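PDB 2II2: alpha-11 giardin from Giardia intestinalis, which binds calcium and, like other annexins, probably acidic phospholipids, and may help the parasite attach to the intestinal mucosa and reorganise its cytoskeleton. Local coordinates for residues I97-L102 against A257-L262. Residues are numbered along the deposited sequence; the frame is centred on the assembly and turned at random.
Sequences IHDVVL and ARITGL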
loop_
_atom_site.group_PDB
_atom_site.type_symbol
_atom_site.label_atom_id
_atom_site.label_comp_id
_atom_site.label_asym_id
_atom_site.label_seq_id
_atom_site.Cartn_x
_atom_site.Cartn_y
_atom_site.Cartn_z
ATOM N N ILE A 97 -2.546 -7.497 -0.056
ATOM C CA ILE A 97 -1.688 -8.113 0.966
ATOM C C ILE A 97 -0.259 -7.579 0.851
ATOM O O ILE A 97 0.371 -7.230 1.854
ATOM C CB ILE A 97 -1.698 -9.668 0.860
ATOM C CG1 ILE A 97 -3.133 -10.216 0.989
ATOM C CG2 ILE A 97 -0.797 -10.245 1.934
ATOM C CD1 ILE A 97 -3.288 -11.659 0.502
ATOM N N HIS A 98 0.242 -7.504 -0.372
ATOM C CA HIS A 98 1.578 -7.006 -0.610
ATOM C C HIS A 98 1.755 -5.586 -0.108
ATOM O O HIS A 98 2.758 -5.249 0.530
ATOM C CB HIS A 98 1.912 -7.058 -2.101
ATOM C CG HIS A 98 2.154 -8.435 -2.610
ATOM N ND1 HIS A 98 2.182 -8.713 -3.955
ATOM C CD2 HIS A 98 2.358 -9.610 -1.969
ATOM C CE1 HIS A 98 2.393 -10.006 -4.120
ATOM N NE2 HIS A 98 2.531 -10.569 -2.930
ATOM N N ASP A 99 0.786 -4.726 -0.409
ATOM C CA ASP A 99 0.882 -3.332 0.054
ATOM C C ASP A 99 1.112 -3.299 1.576
ATOM O O ASP A 99 1.939 -2.539 2.117
ATOM C CB ASP A 99 -0.393 -2.538 -0.277
ATOM C CG ASP A 99 -0.569 -2.270 -1.758
ATOM O OD1 ASP A 99 0.375 -2.499 -2.529
ATOM O OD2 ASP A 99 -1.663 -1.826 -2.187
ATOM N N VAL A 100 0.353 -4.119 2.285
ATOM C CA VAL A 100 0.422 -4.160 3.724
ATOM C C VAL A 100 1.712 -4.742 4.275
ATOM O O VAL A 100 2.267 -4.163 5.200
ATOM C CB VAL A 100 -0.788 -4.895 4.325
ATOM C CG1 VAL A 100 -0.591 -5.175 5.814
ATOM C CG2 VAL A 100 -2.045 -4.074 4.089
ATOM N N VAL A 101 2.144 -5.899 3.761
ATOM C CA VAL A 101 3.268 -6.592 4.374
ATOM C C VAL A 101 4.612 -6.237 3.778
ATOM O O VAL A 101 5.634 -6.425 4.454
ATOM C CB VAL A 101 3.090 -8.151 4.421
ATOM C CG1 VAL A 101 1.743 -8.505 5.110
ATOM C CG2 VAL A 101 3.206 -8.813 3.056
ATOM N N LEU A 102 4.640 -5.753 2.537
ATOM C CA LEU A 102 5.907 -5.382 1.918
ATOM C C LEU A 102 6.337 -3.966 2.291
ATOM O O LEU A 102 7.524 -3.682 2.371
ATOM C CB LEU A 102 5.848 -5.549 0.395
ATOM C CG LEU A 102 5.548 -6.970 -0.127
ATOM C CD1 LEU A 102 5.619 -6.976 -1.608
ATOM C CD2 LEU A 102 6.508 -8.018 0.440
ATOM N N ALA A 257 -6.997 4.363 -3.720
ATOM C CA ALA A 257 -7.632 4.666 -2.443
ATOM C C ALA A 257 -6.886 3.984 -1.296
ATOM O O ALA A 257 -6.624 4.602 -0.258
ATOM C CB ALA A 257 -9.094 4.254 -2.466
ATOM N N ARG A 258 -6.540 2.709 -1.472
ATOM C CA ARG A 258 -5.839 1.988 -0.416
ATOM C C ARG A 258 -4.441 2.530 -0.144
ATOM O O ARG A 258 -4.062 2.742 1.010
ATOM C CB ARG A 258 -5.782 0.516 -0.774
ATOM C CG ARG A 258 -4.998 -0.314 0.204
ATOM C CD ARG A 258 -4.926 -1.789 -0.174
ATOM N NE ARG A 258 -4.242 -2.032 -1.439
ATOM C CZ ARG A 258 -4.817 -2.487 -2.544
ATOM N NH1 ARG A 258 -6.137 -2.690 -2.630
ATOM N NH2 ARG A 258 -4.053 -2.722 -3.588
ATOM N N ILE A 259 -3.674 2.717 -1.220
ATOM C CA ILE A 259 -2.316 3.229 -1.110
ATOM C C ILE A 259 -2.330 4.601 -0.432
ATOM O O ILE A 259 -1.513 4.876 0.464
ATOM C CB ILE A 259 -1.667 3.272 -2.495
ATOM C CG1 ILE A 259 -1.512 1.862 -3.050
ATOM C CG2 ILE A 259 -0.332 4.003 -2.432
ATOM C CD1 ILE A 259 -1.377 1.801 -4.565
ATOM N N THR A 260 -3.241 5.471 -0.862
ATOM C CA THR A 260 -3.357 6.783 -0.240
ATOM C C THR A 260 -3.743 6.681 1.232
ATOM O O THR A 260 -3.134 7.303 2.087
ATOM C CB THR A 260 -4.429 7.606 -1.000
ATOM O OG1 THR A 260 -4.020 7.779 -2.363
ATOM C CG2 THR A 260 -4.637 8.947 -0.385
ATOM N N GLY A 261 -4.788 5.906 1.525
ATOM C CA GLY A 261 -5.255 5.794 2.893
ATOM C C GLY A 261 -4.192 5.271 3.842
ATOM O O GLY A 261 -4.051 5.762 4.971
ATOM N N LEU A 262 -3.471 4.248 3.397
ATOM C CA LEU A 262 -2.438 3.656 4.242
ATOM C C LEU A 262 -1.149 4.491 4.413
ATOM O O LEU A 262 -0.538 4.501 5.489
ATOM C CB LEU A 262 -2.036 2.269 3.744
ATOM C CG LEU A 262 -3.103 1.172 3.774
ATOM C CD1 LEU A 262 -2.562 -0.119 3.152
ATOM C CD2 LEU A 262 -3.481 0.916 5.233
#
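A buried salt bridge at the centre of this annexin fold ties helix 94-102 to helix 249-263, through Asp-99 and Arg-258. The segments run nearly parallel, 22° between their directions, with their axes 11.0 Å apart, wide enough for a bent arginine to reach across. Arg-258 sets out extended and then bends at chi3, which turns the guanidinium side-on to the carboxylate. NE and one terminal nitrogen, NH2, both donate to a single oxygen: NE of Arg-258 lies 2.7 Å from OD2 of Asp-99, on the anti side, and NH2 of Arg-258 lies 2.9 Å from the same OD2, above the carboxylate plane. That oxygen sits in the guanidinium plane, yet the two flat groups are tilted 37° apart. The NE bond is the straighter, 156° at the hydrogen. OD1 of Asp-99 pairs with Arg-220, and two arginines would be expected to favour the charged carboxylate. One residue on from Asp-99 and one turn on from Arg-258, CG2 of Val-100 touches CD1 of Leu-262 at 4.1 Å. Val-83 of helix 76-89 touches both Val-100 and Arg-258. Buried acid-arginine pairing at the middle of the molecule is consistent with the charged central pore of the annexin fold.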